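Long-range contact in alpha-fucosidase (Bifidobacterium bifidum, PDB 2EAB), which probably releases alpha-1,2-linked L-fucose from glycans by hydrolysis, this chain being the catalytic domain of a longer calcium-binding protein: residues Arg158-Thr170 with Lys320-Asp332. Sequence-based numbering, arbitrary orientation.
Sequences RDLNLSKGKADVT and KKAHIDDHSAIYD
Gly165 CA makes a CH-pi contact over the face of His327, where a beta-hairpin with a G1 bulge, its turn opened by an Asx motif at Asn161, meets the helix 316-331; the pair illustrates how a hairpin tip of the N-terminal beta-sandwich packs on a helix at the start of the family 95 catalytic region. The tight part is here: Gly165 CA sits 3.5 Å from the His327 ring centroid, 8° off its normal, leaving no room for a side chain. With CG anti to the backbone N (chi1 180°), the His327 ring reaches into the turn, and ND1, in the ring edge, donates a weak hydrogen bond (3.4 Å) to Ser163 O. One turn on, the Tyr331 ring takes Leu162 O over its centre, 3.4 Å above the plane; Leu162 CB lies 3.8 Å from Tyr331 CZ, and Tyr331 OH hydrogen-bonds Asp18 OD2. Replacing Tyr331 by alanine is likely to open a gap over Leu162 O and deprive Asp18 of its hydroxyl partner. Toward the helix start, Asp11 and Glu181 offset the like charges of Lys166 and Lys320. Packing is looser where Lys164 CG brushes Ile324 CG2 at 4.1 Å and, beside Tyr331, where waters bridge Ser163 to Asp332. One donates both to Ser163 O, at 2.9 Å, and to Asp332 OD2, at 2.7 Å.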
loop_
_atom_site.group_PDB
_atom_site.type_symbol
_atom_site.label_atom_id
_atom_site.label_comp_id
_atom_site.label_asym_id
_atom_site.label_seq_id
_atom_site.Cartn_x
_atom_site.Cartn_y
_atom_site.Cartn_z
ATOM N N ARG A 158 11.664 25.087 -7.034
ATOM C CA ARG A 158 11.508 24.104 -5.968
ATOM C C ARG A 158 11.495 22.723 -6.601
ATOM O O ARG A 158 10.980 22.536 -7.705
ATOM C CB ARG A 158 10.253 24.359 -5.124
ATOM C CG ARG A 158 8.935 24.145 -5.845
ATOM C CD ARG A 158 7.773 24.620 -4.997
ATOM N NE ARG A 158 6.492 24.407 -5.659
ATOM C CZ ARG A 158 5.661 23.398 -5.406
ATOM N NH1 ARG A 158 5.954 22.479 -4.492
ATOM N NH2 ARG A 158 4.525 23.311 -6.075
ATOM N N ASP A 159 12.097 21.764 -5.910
ATOM C CA ASP A 159 12.156 20.413 -6.438
ATOM C C ASP A 159 12.097 19.359 -5.348
ATOM O O ASP A 159 12.292 19.639 -4.158
ATOM C CB ASP A 159 13.406 20.217 -7.317
ATOM C CG ASP A 159 14.689 20.183 -6.513
ATOM O OD1 ASP A 159 14.867 19.246 -5.705
ATOM O OD2 ASP A 159 15.526 21.086 -6.701
ATOM N N LEU A 160 11.807 18.141 -5.784
ATOM C CA LEU A 160 11.931 16.960 -4.958
ATOM C C LEU A 160 12.861 16.016 -5.691
ATOM O O LEU A 160 12.555 15.555 -6.789
ATOM C CB LEU A 160 10.568 16.308 -4.718
ATOM C CG LEU A 160 10.533 15.126 -3.741
ATOM C CD1 LEU A 160 10.926 15.553 -2.332
ATOM C CD2 LEU A 160 9.155 14.483 -3.733
ATOM N N ASN A 161 14.015 15.775 -5.083
ATOM C CA ASN A 161 15.005 14.878 -5.642
ATOM C C ASN A 161 14.711 13.472 -5.138
ATOM O O ASN A 161 15.047 13.125 -4.003
ATOM C CB ASN A 161 16.414 15.325 -5.245
ATOM C CG ASN A 161 17.497 14.545 -5.959
ATOM O OD1 ASN A 161 17.309 13.389 -6.338
ATOM N ND2 ASN A 161 18.651 15.180 -6.141
ATOM N N LEU A 162 14.077 12.673 -5.992
ATOM C CA LEU A 162 13.675 11.321 -5.617
ATOM C C LEU A 162 14.883 10.424 -5.395
ATOM O O LEU A 162 14.823 9.480 -4.613
ATOM C CB LEU A 162 12.763 10.697 -6.680
ATOM C CG LEU A 162 11.501 11.437 -7.123
ATOM C CD1 LEU A 162 10.726 10.565 -8.100
ATOM C CD2 LEU A 162 10.625 11.821 -5.935
ATOM N N SER A 163 15.977 10.725 -6.092
ATOM C CA SER A 163 17.192 9.914 -6.022
ATOM C C SER A 163 17.947 10.082 -4.708
ATOM O O SER A 163 18.524 9.125 -4.184
ATOM C CB SER A 163 18.119 10.246 -7.192
ATOM O OG SER A 163 17.457 10.058 -8.428
ATOM N N LYS A 164 17.945 11.306 -4.187
ATOM C CA LYS A 164 18.655 11.629 -2.953
ATOM C C LYS A 164 17.727 11.747 -1.742
ATOM O O LYS A 164 18.190 11.889 -0.614
ATOM C CB LYS A 164 19.488 12.904 -3.131
ATOM C CG LYS A 164 20.736 12.692 -3.986
ATOM C CD LYS A 164 21.579 13.954 -4.125
ATOM C CE LYS A 164 22.941 13.647 -4.750
ATOM N NZ LYS A 164 22.845 12.983 -6.087
ATOM N N GLY A 165 16.419 11.680 -1.979
ATOM C CA GLY A 165 15.436 11.752 -0.903
ATOM C C GLY A 165 15.439 13.074 -0.162
ATOM O O GLY A 165 15.459 13.104 1.068
ATOM N N LYS A 166 15.412 14.171 -0.909
ATOM C CA LYS A 166 15.369 15.490 -0.296
ATOM C C LYS A 166 14.613 16.483 -1.165
ATOM O O LYS A 166 14.521 16.317 -2.385
ATOM C CB LYS A 166 16.785 15.995 0.011
ATOM C CG LYS A 166 17.638 16.305 -1.213
ATOM C CD LYS A 166 19.116 16.368 -0.848
ATOM C CE LYS A 166 19.937 17.043 -1.934
ATOM N NZ LYS A 166 19.817 18.530 -1.865
ATOM N N ALA A 167 14.055 17.498 -0.513
ATOM C CA ALA A 167 13.359 18.585 -1.187
ATOM C C ALA A 167 14.220 19.841 -1.131
ATOM O O ALA A 167 14.876 20.105 -0.123
ATOM C CB ALA A 167 12.006 18.837 -0.537
ATOM N N ASP A 168 14.210 20.602 -2.221
ATOM C CA ASP A 168 15.033 21.800 -2.338
ATOM C C ASP A 168 14.189 23.008 -2.731
ATOM O O ASP A 168 13.179 22.870 -3.423
ATOM C CB ASP A 168 16.139 21.588 -3.379
ATOM C CG ASP A 168 16.893 20.278 -3.189
ATOM O OD1 ASP A 168 17.641 20.150 -2.203
ATOM O OD2 ASP A 168 16.753 19.377 -4.041
ATOM N N VAL A 169 14.609 24.185 -2.268
ATOM C CA VAL A 169 14.033 25.459 -2.708
ATOM C C VAL A 169 15.172 26.448 -2.923
ATOM O O VAL A 169 16.116 26.496 -2.134
ATOM C CB VAL A 169 13.027 26.062 -1.679
ATOM C CG1 VAL A 169 12.380 27.336 -2.229
ATOM C CG2 VAL A 169 11.947 25.053 -1.278
ATOM N N THR A 170 15.088 27.213 -4.007
ATOM C CA THR A 170 16.041 28.289 -4.268
ATOM C C THR A 170 15.351 29.459 -4.959
ATOM O O THR A 170 14.417 29.269 -5.732
ATOM C CB THR A 170 17.279 27.799 -5.075
ATOM O OG1 THR A 170 18.244 28.855 -5.159
ATOM C CG2 THR A 170 16.898 27.342 -6.488
ATOM N N LYS A 320 23.631 14.161 6.610
ATOM C CA LYS A 320 23.219 14.153 5.208
ATOM C C LYS A 320 23.792 12.956 4.449
ATOM O O LYS A 320 23.065 12.297 3.703
ATOM C CB LYS A 320 23.604 15.464 4.512
ATOM C CG LYS A 320 23.205 15.527 3.044
ATOM C CD LYS A 320 23.486 16.890 2.452
ATOM C CE LYS A 320 23.202 16.915 0.961
ATOM N NZ LYS A 320 23.373 18.277 0.389
ATOM N N LYS A 321 25.082 12.677 4.639
ATOM C CA LYS A 321 25.729 11.543 3.972
ATOM C C LYS A 321 25.045 10.226 4.324
ATOM O O LYS A 321 24.703 9.442 3.438
ATOM C CB LYS A 321 27.221 11.470 4.314
ATOM C CG LYS A 321 27.944 10.316 3.627
ATOM C CD LYS A 321 29.375 10.161 4.116
ATOM C CE LYS A 321 30.103 9.065 3.351
ATOM N NZ LYS A 321 29.588 7.698 3.660
ATOM N N ALA A 322 24.850 9.993 5.619
ATOM C CA ALA A 322 24.205 8.771 6.094
ATOM C C ALA A 322 22.786 8.652 5.555
ATOM O O ALA A 322 22.343 7.554 5.197
ATOM C CB ALA A 322 24.207 8.721 7.606
ATOM N N HIS A 323 22.079 9.779 5.494
ATOM C CA HIS A 323 20.737 9.786 4.933
ATOM C C HIS A 323 20.716 9.380 3.463
ATOM O O HIS A 323 19.959 8.489 3.067
ATOM C CB HIS A 323 20.073 11.155 5.053
ATOM C CG HIS A 323 18.800 11.237 4.281
ATOM N ND1 HIS A 323 18.635 12.033 3.168
ATOM C CD2 HIS A 323 17.648 10.544 4.424
ATOM C CE1 HIS A 323 17.418 11.848 2.683
ATOM N NE2 HIS A 323 16.802 10.948 3.427
ATOM N N ILE A 324 21.527 10.058 2.655
ATOM C CA ILE A 324 21.518 9.819 1.215
ATOM C C ILE A 324 21.971 8.392 0.902
ATOM O O ILE A 324 21.381 7.734 0.041
ATOM C CB ILE A 324 22.326 10.892 0.442
ATOM C CG1 ILE A 324 21.615 12.249 0.542
ATOM C CG2 ILE A 324 22.517 10.485 -1.022
ATOM C CD1 ILE A 324 22.390 13.419 -0.037
ATOM N N ASP A 325 22.985 7.907 1.617
ATOM C CA ASP A 325 23.436 6.517 1.470
ATOM C C ASP A 325 22.290 5.532 1.726
ATOM O O ASP A 325 22.080 4.596 0.952
ATOM C CB ASP A 325 24.602 6.208 2.418
ATOM C CG ASP A 325 25.910 6.881 2.006
ATOM O OD1 ASP A 325 25.991 7.458 0.904
ATOM O OD2 ASP A 325 26.872 6.820 2.803
ATOM N N ASP A 326 21.551 5.764 2.811
ATOM C CA ASP A 326 20.437 4.913 3.221
ATOM C C ASP A 326 19.283 4.947 2.211
ATOM O O ASP A 326 18.780 3.898 1.794
ATOM C CB ASP A 326 19.957 5.366 4.600
ATOM C CG ASP A 326 18.653 4.722 5.014
ATOM O OD1 ASP A 326 18.663 3.526 5.372
ATOM O OD2 ASP A 326 17.619 5.426 4.992
ATOM N N HIS A 327 18.876 6.152 1.823
ATOM C CA HIS A 327 17.778 6.332 0.888
ATOM C C HIS A 327 18.118 5.751 -0.478
ATOM O O HIS A 327 17.334 4.985 -1.054
ATOM C CB HIS A 327 17.438 7.813 0.735
ATOM C CG HIS A 327 16.316 8.060 -0.218
ATOM N ND1 HIS A 327 16.507 8.275 -1.566
ATOM C CD2 HIS A 327 14.978 8.084 -0.020
ATOM C CE1 HIS A 327 15.334 8.430 -2.152
ATOM N NE2 HIS A 327 14.390 8.323 -1.236
ATOM N N SER A 328 19.287 6.124 -0.996
ATOM C CA SER A 328 19.688 5.696 -2.336
ATOM C C SER A 328 19.952 4.193 -2.432
ATOM O O SER A 328 19.763 3.606 -3.496
ATOM C CB SER A 328 20.886 6.503 -2.852
ATOM O OG SER A 328 22.056 6.229 -2.106
ATOM N N ALA A 329 20.372 3.573 -1.331
ATOM C CA ALA A 329 20.582 2.124 -1.306
ATOM C C ALA A 329 19.316 1.380 -1.723
ATOM O O ALA A 329 19.392 0.370 -2.432
ATOM C CB ALA A 329 21.041 1.665 0.063
ATOM N N ILE A 330 18.158 1.878 -1.291
ATOM C CA ILE A 330 16.883 1.288 -1.689
ATOM C C ILE A 330 16.413 1.844 -3.033
ATOM O O ILE A 330 16.018 1.091 -3.925
ATOM C CB ILE A 330 15.778 1.519 -0.629
ATOM C CG1 ILE A 330 16.215 0.978 0.737
ATOM C CG2 ILE A 330 14.465 0.876 -1.078
ATOM C CD1 ILE A 330 15.433 1.554 1.908
ATOM N N TYR A 331 16.451 3.166 -3.176
ATOM C CA TYR A 331 15.899 3.804 -4.363
ATOM C C TYR A 331 16.593 3.352 -5.646
ATOM O O TYR A 331 15.941 3.126 -6.658
ATOM C CB TYR A 331 15.937 5.331 -4.241
ATOM C CG TYR A 331 15.283 6.028 -5.409
ATOM C CD1 TYR A 331 13.903 6.258 -5.432
ATOM C CD2 TYR A 331 16.039 6.432 -6.510
ATOM C CE1 TYR A 331 13.300 6.877 -6.512
ATOM C CE2 TYR A 331 15.445 7.057 -7.595
ATOM C CZ TYR A 331 14.074 7.281 -7.591
ATOM O OH TYR A 331 13.460 7.895 -8.657
ATOM N N ASP A 332 17.918 3.228 -5.600
ATOM C CA ASP A 332 18.676 2.931 -6.814
ATOM C C ASP A 332 18.686 1.452 -7.220
ATOM O O ASP A 332 19.326 1.090 -8.209
ATOM C CB ASP A 332 20.096 3.512 -6.731
ATOM C CG ASP A 332 20.118 5.029 -6.893
ATOM O OD1 ASP A 332 19.215 5.581 -7.560
ATOM O OD2 ASP A 332 21.057 5.666 -6.366
HETATM O O HOH W 1 18.653 7.885 -9.400
HETATM O O HOH W 2 20.749 8.286 -5.786
#